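Local atomic coordinates of enoyl-CoA hydratase (Thermus thermophilus, PDB entry 1WZ8), a protein that probably catalyses the reversible hydration of 2-enoyl-CoA thioesters, as a hexameric member of the crotonase (enoyl-CoA hydratase/isomerase) family. Residues Ser72-Arg80 with Leu248-Lys256; Val146-Leu154 with Phe228-Glu239. All coordinates share one frame; numbering follows the deposited sequence.

Interaction 1 (Ser72-Arg80 with Leu248-Lys256); sequences SFGLIEEMR and LEEGLKALK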
loop_
_atom_site.group_PDB
_atom_site.type_symbol
_atom_site.label_atom_id
_atom_site.label_comp_id
_atom_site.label_asym_id
_atom_site.label_seq_id
_atom_site.Cartn_x
_atom_site.Cartn_y
_atom_site.Cartn_z
ATOM N N SER A 72 13.669 -7.026 -31.026
ATOM C CA SER A 72 14.034 -6.804 -32.423
ATOM C C SER A 72 12.877 -6.183 -33.200
ATOM O O SER A 72 11.735 -6.190 -32.735
ATOM C CB SER A 72 14.413 -8.131 -33.083
ATOM O OG SER A 72 13.271 -8.964 -33.211
ATOM N N PHE A 73 13.175 -5.653 -34.384
ATOM C CA PHE A 73 12.148 -5.049 -35.224
ATOM C C PHE A 73 11.077 -6.086 -35.534
ATOM O O PHE A 73 9.887 -5.775 -35.576
ATOM C CB PHE A 73 12.748 -4.540 -36.541
ATOM C CG PHE A 73 13.490 -3.238 -36.415
ATOM C CD1 PHE A 73 12.832 -2.084 -36.000
ATOM C CD2 PHE A 73 14.846 -3.162 -36.728
ATOM C CE1 PHE A 73 13.512 -0.869 -35.902
ATOM C CE2 PHE A 73 15.535 -1.953 -36.632
ATOM C CZ PHE A 73 14.868 -0.806 -36.219
ATOM N N GLY A 74 11.513 -7.324 -35.748
ATOM C CA GLY A 74 10.585 -8.396 -36.060
ATOM C C GLY A 74 9.559 -8.595 -34.961
ATOM O O GLY A 74 8.364 -8.727 -35.226
ATOM N N LEU A 75 10.032 -8.613 -33.721
ATOM C CA LEU A 75 9.155 -8.793 -32.573
ATOM C C LEU A 75 8.155 -7.646 -32.460
ATOM O O LEU A 75 6.962 -7.870 -32.238
ATOM C CB LEU A 75 9.988 -8.886 -31.296
ATOM C CG LEU A 75 9.231 -8.969 -29.969
ATOM C CD1 LEU A 75 8.167 -10.060 -30.030
ATOM C CD2 LEU A 75 10.224 -9.244 -28.859
ATOM N N ILE A 76 8.641 -6.420 -32.617
ATOM C CA ILE A 76 7.778 -5.247 -32.531
ATOM C C ILE A 76 6.711 -5.279 -33.624
ATOM O O ILE A 76 5.547 -4.952 -33.380
ATOM C CB ILE A 76 8.607 -3.945 -32.650
ATOM C CG1 ILE A 76 9.572 -3.846 -31.465
ATOM C CG2 ILE A 76 7.683 -2.732 -32.683
ATOM C CD1 ILE A 76 10.494 -2.647 -31.513
ATOM N N GLU A 77 7.108 -5.679 -34.828
ATOM C CA GLU A 77 6.170 -5.747 -35.943
ATOM C C GLU A 77 5.114 -6.819 -35.706
ATOM O O GLU A 77 3.949 -6.636 -36.061
ATOM C CB GLU A 77 6.911 -6.025 -37.253
ATOM C CG GLU A 77 7.762 -4.862 -37.745
ATOM C CD GLU A 77 6.937 -3.656 -38.168
ATOM O OE1 GLU A 77 5.695 -3.686 -38.018
ATOM O OE2 GLU A 77 7.535 -2.671 -38.654
ATOM N N GLU A 78 5.521 -7.937 -35.110
ATOM C CA GLU A 78 4.592 -9.021 -34.822
ATOM C C GLU A 78 3.510 -8.545 -33.857
ATOM O O GLU A 78 2.322 -8.823 -34.041
ATOM C CB GLU A 78 5.324 -10.211 -34.198
ATOM C CG GLU A 78 4.371 -11.295 -33.718
ATOM C CD GLU A 78 5.057 -12.395 -32.939
ATOM O OE1 GLU A 78 5.876 -12.084 -32.050
ATOM O OE2 GLU A 78 4.760 -13.577 -33.203
ATOM N N MET A 79 3.940 -7.836 -32.818
ATOM C CA MET A 79 3.033 -7.297 -31.811
ATOM C C MET A 79 2.036 -6.341 -32.464
ATOM O O MET A 79 0.838 -6.395 -32.203
ATOM C CB MET A 79 3.830 -6.534 -30.749
ATOM C CG MET A 79 4.836 -7.371 -29.985
ATOM S SD MET A 79 5.934 -6.345 -28.974
ATOM C CE MET A 79 4.787 -5.679 -27.785
ATOM N N ARG A 80 2.556 -5.463 -33.314
ATOM C CA ARG A 80 1.749 -4.463 -34.008
ATOM C C ARG A 80 0.719 -5.024 -34.986
ATOM O O ARG A 80 -0.300 -4.389 -35.247
ATOM C CB ARG A 80 2.667 -3.506 -34.776
ATOM C CG ARG A 80 2.838 -2.134 -34.146
ATOM C CD ARG A 80 3.805 -1.285 -34.966
ATOM N NE ARG A 80 3.487 -1.319 -36.394
ATOM C CZ ARG A 80 2.406 -0.768 -36.936
ATOM N NH1 ARG A 80 1.533 -0.129 -36.168
ATOM N NH2 ARG A 80 2.188 -0.869 -38.242
ATOM N N LEU A 248 3.821 5.174 -32.392
ATOM C CA LEU A 248 4.692 4.021 -32.603
ATOM C C LEU A 248 4.993 3.880 -34.093
ATOM O O LEU A 248 6.124 3.592 -34.485
ATOM C CB LEU A 248 4.030 2.735 -32.107
ATOM C CG LEU A 248 4.816 1.457 -32.425
ATOM C CD1 LEU A 248 6.211 1.542 -31.819
ATOM C CD2 LEU A 248 4.071 0.249 -31.895
ATOM N N GLU A 249 3.969 4.083 -34.915
ATOM C CA GLU A 249 4.112 3.984 -36.362
ATOM C C GLU A 249 5.230 4.895 -36.863
ATOM O O GLU A 249 6.080 4.473 -37.647
ATOM C CB GLU A 249 2.788 4.349 -37.042
ATOM C CG GLU A 249 2.881 4.497 -38.550
ATOM C CD GLU A 249 1.520 4.634 -39.199
ATOM O OE1 GLU A 249 0.707 5.449 -38.713
ATOM O OE2 GLU A 249 1.265 3.930 -40.199
ATOM N N GLU A 250 5.225 6.140 -36.399
ATOM C CA GLU A 250 6.239 7.116 -36.782
ATOM C C GLU A 250 7.581 6.767 -36.147
ATOM O O GLU A 250 8.633 6.938 -36.766
ATOM C CB GLU A 250 5.807 8.518 -36.345
ATOM C CG GLU A 250 6.896 9.589 -36.395
ATOM C CD GLU A 250 7.414 9.855 -37.794
ATOM O OE1 GLU A 250 6.696 9.544 -38.768
ATOM O OE2 GLU A 250 8.535 10.394 -37.923
ATOM N N GLY A 251 7.535 6.283 -34.909
ATOM C CA GLY A 251 8.754 5.911 -34.216
ATOM C C GLY A 251 9.516 4.846 -34.980
ATOM O O GLY A 251 10.729 4.948 -35.158
ATOM N N LEU A 252 8.802 3.818 -35.430
ATOM C CA LEU A 252 9.409 2.735 -36.192
ATOM C C LEU A 252 9.880 3.237 -37.547
ATOM O O LEU A 252 11.015 2.983 -37.957
ATOM C CB LEU A 252 8.405 1.599 -36.402
ATOM C CG LEU A 252 8.083 0.710 -35.204
ATOM C CD1 LEU A 252 7.049 -0.336 -35.611
ATOM C CD2 LEU A 252 9.362 0.038 -34.715
ATOM N N LYS A 253 8.997 3.948 -38.241
ATOM C CA LYS A 253 9.307 4.495 -39.557
ATOM C C LYS A 253 10.596 5.307 -39.505
ATOM O O LYS A 253 11.552 5.024 -40.228
ATOM C CB LYS A 253 8.157 5.384 -40.037
ATOM C CG LYS A 253 8.329 5.922 -41.450
ATOM C CD LYS A 253 7.289 6.990 -41.776
ATOM C CE LYS A 253 5.869 6.448 -41.697
ATOM N NZ LYS A 253 4.858 7.500 -42.000
ATOM N N ALA A 254 10.614 6.316 -38.640
ATOM C CA ALA A 254 11.778 7.180 -38.489
ATOM C C ALA A 254 13.015 6.379 -38.106
ATOM O O ALA A 254 14.114 6.646 -38.593
ATOM C CB ALA A 254 11.500 8.244 -37.435
ATOM N N LEU A 255 12.832 5.395 -37.234
ATOM C CA LEU A 255 13.939 4.564 -36.783
ATOM C C LEU A 255 14.559 3.821 -37.963
ATOM O O LEU A 255 15.753 3.954 -38.230
ATOM C CB LEU A 255 13.449 3.564 -35.735
ATOM C CG LEU A 255 14.481 3.055 -34.725
ATOM C CD1 LEU A 255 13.794 2.134 -33.731
ATOM C CD2 LEU A 255 15.617 2.335 -35.435
ATOM N N LYS A 256 13.744 3.041 -38.667
ATOM C CA LYS A 256 14.222 2.281 -39.816
ATOM C C LYS A 256 14.789 3.190 -40.902
ATOM O O LYS A 256 15.660 2.781 -41.668
ATOM C CB LYS A 256 13.093 1.418 -40.389
ATOM C CG LYS A 256 12.637 0.307 -39.454
ATOM C CD LYS A 256 11.595 -0.591 -40.103
ATOM C CE LYS A 256 11.201 -1.732 -39.175
ATOM N NZ LYS A 256 10.204 -2.651 -39.795
#

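Interaction 2 (Val146-Leu154 with Phe228-Glu239); sequences VAAGDHAVL and FLPHFELSLALE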
loop_
_atom_site.group_PDB
_atom_site.type_symbol
_atom_site.label_atom_id
_atom_site.label_comp_id
_atom_site.label_asym_id
_atom_site.label_seq_id
_atom_site.Cartn_x
_atom_site.Cartn_y
_atom_site.Cartn_z
ATOM N N VAL A 146 6.497 4.836 -27.674
ATOM C CA VAL A 146 5.577 4.206 -26.729
ATOM C C VAL A 146 6.041 4.465 -25.301
ATOM O O VAL A 146 7.186 4.847 -25.071
ATOM C CB VAL A 146 5.472 2.671 -26.955
ATOM C CG1 VAL A 146 4.871 2.383 -28.325
ATOM C CG2 VAL A 146 6.844 2.026 -26.836
ATOM N N ALA A 147 5.143 4.259 -24.346
ATOM C CA ALA A 147 5.456 4.475 -22.939
ATOM C C ALA A 147 6.521 3.504 -22.438
ATOM O O ALA A 147 6.675 2.400 -22.968
ATOM C CB ALA A 147 4.186 4.334 -22.103
ATOM N N ALA A 148 7.262 3.920 -21.412
ATOM C CA ALA A 148 8.299 3.074 -20.834
ATOM C C ALA A 148 7.613 2.094 -19.893
ATOM O O ALA A 148 7.613 2.280 -18.678
ATOM C CB ALA A 148 9.303 3.923 -20.063
ATOM N N GLY A 149 7.034 1.039 -20.453
ATOM C CA GLY A 149 6.321 0.097 -19.611
ATOM C C GLY A 149 6.850 -1.310 -19.437
ATOM O O GLY A 149 6.156 -2.141 -18.852
ATOM N N ASP A 150 8.066 -1.600 -19.895
ATOM C CA ASP A 150 8.562 -2.964 -19.750
ATOM C C ASP A 150 9.409 -3.266 -18.516
ATOM O O ASP A 150 9.901 -4.385 -18.362
ATOM C CB ASP A 150 9.297 -3.418 -21.024
ATOM C CG ASP A 150 10.595 -2.678 -21.266
ATOM O OD1 ASP A 150 11.024 -1.894 -20.400
ATOM O OD2 ASP A 150 11.195 -2.896 -22.342
ATOM N N HIS A 151 9.566 -2.285 -17.632
ATOM C CA HIS A 151 10.329 -2.493 -16.401
ATOM C C HIS A 151 10.548 -1.216 -15.596
ATOM O O HIS A 151 10.540 -1.243 -14.365
ATOM C CB HIS A 151 11.713 -3.099 -16.698
ATOM C CG HIS A 151 12.734 -2.085 -17.113
ATOM N ND1 HIS A 151 12.794 -1.567 -18.389
ATOM C CD2 HIS A 151 13.684 -1.435 -16.399
ATOM C CE1 HIS A 151 13.734 -0.638 -18.441
ATOM N NE2 HIS A 151 14.287 -0.538 -17.246
ATOM N N ALA A 152 10.741 -0.104 -16.298
ATOM C CA ALA A 152 11.036 1.174 -15.669
ATOM C C ALA A 152 10.149 1.599 -14.514
ATOM O O ALA A 152 10.645 2.029 -13.479
ATOM C CB ALA A 152 11.065 2.272 -16.720
ATOM N N VAL A 153 8.840 1.492 -14.680
ATOM C CA VAL A 153 7.960 1.919 -13.612
ATOM C C VAL A 153 8.024 1.006 -12.393
ATOM O O VAL A 153 7.694 1.430 -11.290
ATOM C CB VAL A 153 6.520 2.081 -14.130
ATOM C CG1 VAL A 153 5.582 2.479 -12.998
ATOM C CG2 VAL A 153 6.507 3.161 -15.211
ATOM N N LEU A 154 8.469 -0.236 -12.574
ATOM C CA LEU A 154 8.584 -1.140 -11.428
ATOM C C LEU A 154 9.915 -0.953 -10.700
ATOM O O LEU A 154 9.971 -0.892 -9.464
ATOM C CB LEU A 154 8.494 -2.607 -11.870
ATOM C CG LEU A 154 8.620 -3.619 -10.721
ATOM C CD1 LEU A 154 7.351 -3.572 -9.885
ATOM C CD2 LEU A 154 8.844 -5.026 -11.256
ATOM N N PHE A 228 4.392 -2.830 -5.740
ATOM C CA PHE A 228 4.123 -1.884 -6.819
ATOM C C PHE A 228 3.884 -2.574 -8.156
ATOM O O PHE A 228 4.057 -1.973 -9.213
ATOM C CB PHE A 228 5.287 -0.900 -6.946
ATOM C CG PHE A 228 5.419 0.027 -5.767
ATOM C CD1 PHE A 228 4.711 1.224 -5.730
ATOM C CD2 PHE A 228 6.209 -0.322 -4.672
ATOM C CE1 PHE A 228 4.789 2.068 -4.630
ATOM C CE2 PHE A 228 6.293 0.520 -3.558
ATOM C CZ PHE A 228 5.580 1.714 -3.535
ATOM N N LEU A 229 3.480 -3.836 -8.103
ATOM C CA LEU A 229 3.218 -4.582 -9.322
ATOM C C LEU A 229 2.096 -3.937 -10.135
ATOM O O LEU A 229 2.186 -3.855 -11.366
ATOM C CB LEU A 229 2.868 -6.034 -9.003
ATOM C CG LEU A 229 3.725 -7.048 -9.758
ATOM C CD1 LEU A 229 3.539 -6.847 -11.257
ATOM C CD2 LEU A 229 5.187 -6.888 -9.378
ATOM N N PRO A 230 1.014 -3.485 -9.470
ATOM C CA PRO A 230 -0.053 -2.860 -10.255
ATOM C C PRO A 230 0.493 -1.655 -11.027
ATOM O O PRO A 230 0.143 -1.433 -12.188
ATOM C CB PRO A 230 -1.072 -2.466 -9.189
ATOM C CG PRO A 230 -0.911 -3.560 -8.171
ATOM C CD PRO A 230 0.589 -3.675 -8.069
ATOM N N HIS A 231 1.357 -0.881 -10.371
ATOM C CA HIS A 231 1.965 0.290 -10.997
ATOM C C HIS A 231 2.710 -0.140 -12.258
ATOM O O HIS A 231 2.620 0.503 -13.304
ATOM C CB HIS A 231 2.965 0.949 -10.044
ATOM C CG HIS A 231 2.358 1.450 -8.769
ATOM N ND1 HIS A 231 1.676 0.631 -7.896
ATOM C CD2 HIS A 231 2.361 2.681 -8.205
ATOM C CE1 HIS A 231 1.284 1.335 -6.848
ATOM N NE2 HIS A 231 1.687 2.583 -7.011
ATOM N N PHE A 232 3.454 -1.232 -12.142
ATOM C CA PHE A 232 4.231 -1.758 -13.260
ATOM C C PHE A 232 3.332 -2.262 -14.385
ATOM O O PHE A 232 3.476 -1.855 -15.535
ATOM C CB PHE A 232 5.144 -2.888 -12.770
ATOM C CG PHE A 232 5.766 -3.696 -13.875
ATOM C CD1 PHE A 232 6.385 -3.073 -14.953
ATOM C CD2 PHE A 232 5.741 -5.086 -13.830
ATOM C CE1 PHE A 232 6.974 -3.824 -15.972
ATOM C CE2 PHE A 232 6.329 -5.847 -14.845
ATOM C CZ PHE A 232 6.946 -5.210 -15.919
ATOM N N GLU A 233 2.398 -3.139 -14.049
ATOM C CA GLU A 233 1.508 -3.687 -15.064
ATOM C C GLU A 233 0.670 -2.630 -15.767
ATOM O O GLU A 233 0.360 -2.765 -16.953
ATOM C CB GLU A 233 0.637 -4.776 -14.444
ATOM C CG GLU A 233 1.447 -6.035 -14.155
ATOM C CD GLU A 233 0.675 -7.073 -13.381
ATOM O OE1 GLU A 233 -0.570 -7.047 -13.437
ATOM O OE2 GLU A 233 1.320 -7.921 -12.729
ATOM N N LEU A 234 0.298 -1.577 -15.047
ATOM C CA LEU A 234 -0.467 -0.502 -15.660
ATOM C C LEU A 234 0.427 0.180 -16.701
ATOM O O LEU A 234 -0.018 0.496 -17.804
ATOM C CB LEU A 234 -0.909 0.527 -14.613
ATOM C CG LEU A 234 -1.404 1.861 -15.191
ATOM C CD1 LEU A 234 -2.659 1.641 -16.045
ATOM C CD2 LEU A 234 -1.689 2.828 -14.062
ATOM N N SER A 235 1.694 0.400 -16.364
ATOM C CA SER A 235 2.585 1.056 -17.326
ATOM C C SER A 235 2.786 0.168 -18.548
ATOM O O SER A 235 2.893 0.663 -19.673
ATOM C CB SER A 235 3.947 1.388 -16.692
ATOM O OG SER A 235 4.728 0.225 -16.502
ATOM N N LEU A 236 2.835 -1.144 -18.327
ATOM C CA LEU A 236 3.015 -2.100 -19.423
ATOM C C LEU A 236 1.768 -2.082 -20.310
ATOM O O LEU A 236 1.863 -2.069 -21.541
ATOM C CB LEU A 236 3.236 -3.509 -18.860
ATOM C CG LEU A 236 3.563 -4.654 -19.827
ATOM C CD1 LEU A 236 4.860 -4.362 -20.565
ATOM C CD2 LEU A 236 3.673 -5.961 -19.046
ATOM N N ALA A 237 0.597 -2.063 -19.682
ATOM C CA ALA A 237 -0.660 -2.036 -20.430
ATOM C C ALA A 237 -0.783 -0.751 -21.241
ATOM O O ALA A 237 -1.220 -0.778 -22.397
ATOM C CB ALA A 237 -1.853 -2.175 -19.469
ATOM N N LEU A 238 -0.410 0.380 -20.644
ATOM C CA LEU A 238 -0.484 1.653 -21.359
ATOM C C LEU A 238 0.469 1.629 -22.546
ATOM O O LEU A 238 0.152 2.150 -23.612
ATOM C CB LEU A 238 -0.138 2.829 -20.435
ATOM C CG LEU A 238 -1.215 3.174 -19.401
ATOM C CD1 LEU A 238 -0.697 4.245 -18.456
ATOM C CD2 LEU A 238 -2.485 3.644 -20.111
ATOM N N GLU A 239 1.637 1.020 -22.364
ATOM C CA GLU A 239 2.602 0.923 -23.455
ATOM C C GLU A 239 2.002 0.126 -24.604
ATOM O O GLU A 239 2.079 0.531 -25.766
ATOM C CB GLU A 239 3.879 0.214 -23.001
ATOM C CG GLU A 239 4.910 0.095 -24.117
ATOM C CD GLU A 239 6.025 -0.885 -23.807
ATOM O OE1 GLU A 239 6.355 -1.069 -22.621
ATOM O OE2 GLU A 239 6.587 -1.461 -24.763
HETATM O O HOH W 1 7.566 0.084 -16.846
#

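Interaction 1 (Ser72-Arg80 with Leu248-Lys256)
Leu252 enters the hole formed by Phe73, Ile76, Glu77 and Arg80, a knob-into-hole fit between two nearly antiparallel helices of the crotonase-like fold. The short segments run at 153° with their axes 12.2 Å apart, a spacing filled by large side chains. Both Leu252 methyls reach Ile76, CD2 at 3.8 Å from Ile76 CG2, and CD1 goes on to Arg80 CD at 3.4 Å. One turn earlier, Leu248 CD2 slides along the CG and CD methylenes of Arg80. At the other end, Leu255 CD2 abuts the Phe73 ring in its plane, 3.3 Å from Phe73 CZ, while Lys256 passes over one face: its CG lies 4.2 Å from the Phe73 ring centroid, a CH-pi contact displaced toward the rim. From there the extended lysine chain carries NZ to Glu77, where it donates to OE2 at 2.9 Å, on the anti side of the carboxylate and 15° out of its plane. A bend about CB-CG of Glu77 (chi2 -67°) turns OE1 toward Arg80 of the same helix, and Glu77 OE1 forms a long salt bridge to Arg80 NE, 3.6 Å away. Lys256 close by and Arg80 at longer range would tend to keep the carboxylate ionised. With an alanine at Glu77, Lys256 NZ would probably lose its carboxylate mate and its tip be freer to turn, and Arg80 would lose its more distant partner. Farther out, Leu144 of helix 141-144 packs on Ile76, Leu248 and Leu252. Ser72 N-caps helix 73-81: its OG, also bonded to Met34 O, accepts from Leu75 N at 3.3 Å.

Interaction 2 (Val146-Leu154 with Phe228-Glu239)
Glu239 leaves its helix with CG anti to the backbone N (chi1 180°) and runs extended along the loop at Val146-Asp150. Its CB lies 3.5 Å from Ala147 O; CG comes closer to the same Ala147 O, at 3.1 Å, and touches Val146 CG2 as the two side chains pass at a slant. At the tip, OE1 takes a weak, bent hydrogen bond from Gly149 N (3.1 Å, 126° at the hydrogen), whereas OE2 hydrogen-bonds to a bound 2-methyl-2,4-pentanediol. Gly149, where a CB would run into Ser235 O and Leu236 CA, lets the loop lie directly on the helix: its CA makes a C-H...O contact with Ser235 O at 3.5 Å, and its carbonyl oxygen rests against Leu236 CD1 and Phe232 CE1. In this crotonase-family subunit, helix 229-241 thereby backs both the loop and the start of helix 152-155, and a second subunit packs beside them, its Thr217 bonding Ala148 N and its Trp224 bonding Val153 O. One water spans the joint, donating to Ala148 O and Ser235 OG while accepting from His151 N and Val153 N. Ser235 OG in turn donates to Phe232 O at 2.6 Å, in the carbonyl plane and on a lone pair, which fixes the hydroxyl's rotation; that carbonyl also receives Leu236 N. Val153 CG2 presses tightly on Ser235 CB, 3.4 Å away. Beyond it Leu154 lays its CB on Phe232 CB at 3.5 Å and reaches Leu229 CD2 with CD1. On the far side of the loop, His151 ND1 donates nearly straight to Asp150 OD1, within the imidazole plane, and His151 NE2 bonds Trp156.

The centres of interaction 1 and interaction 2 are about 19 Å apart, yet their side chains meet: Leu248 CD1 of the first packs on Val146 CG1 of the second at 3.8 Å. Their later segments lie on consecutive helices, 229-241 and 246-256, and Phe243 between these touches Met79 of 72-80 and Val146 of 146-154. Helix 141-144 serves both, through Leu144 for interaction 1 and through His141, against Val146 and Glu239, for interaction 2. 2-Methyl-2,4-pentanediol, probably from the crystallisation liquor, is bound near each contact, its nearest atoms about 4 Å from the Ile76 side chain and about 3 Å from that of Glu239; such molecules often mark pockets.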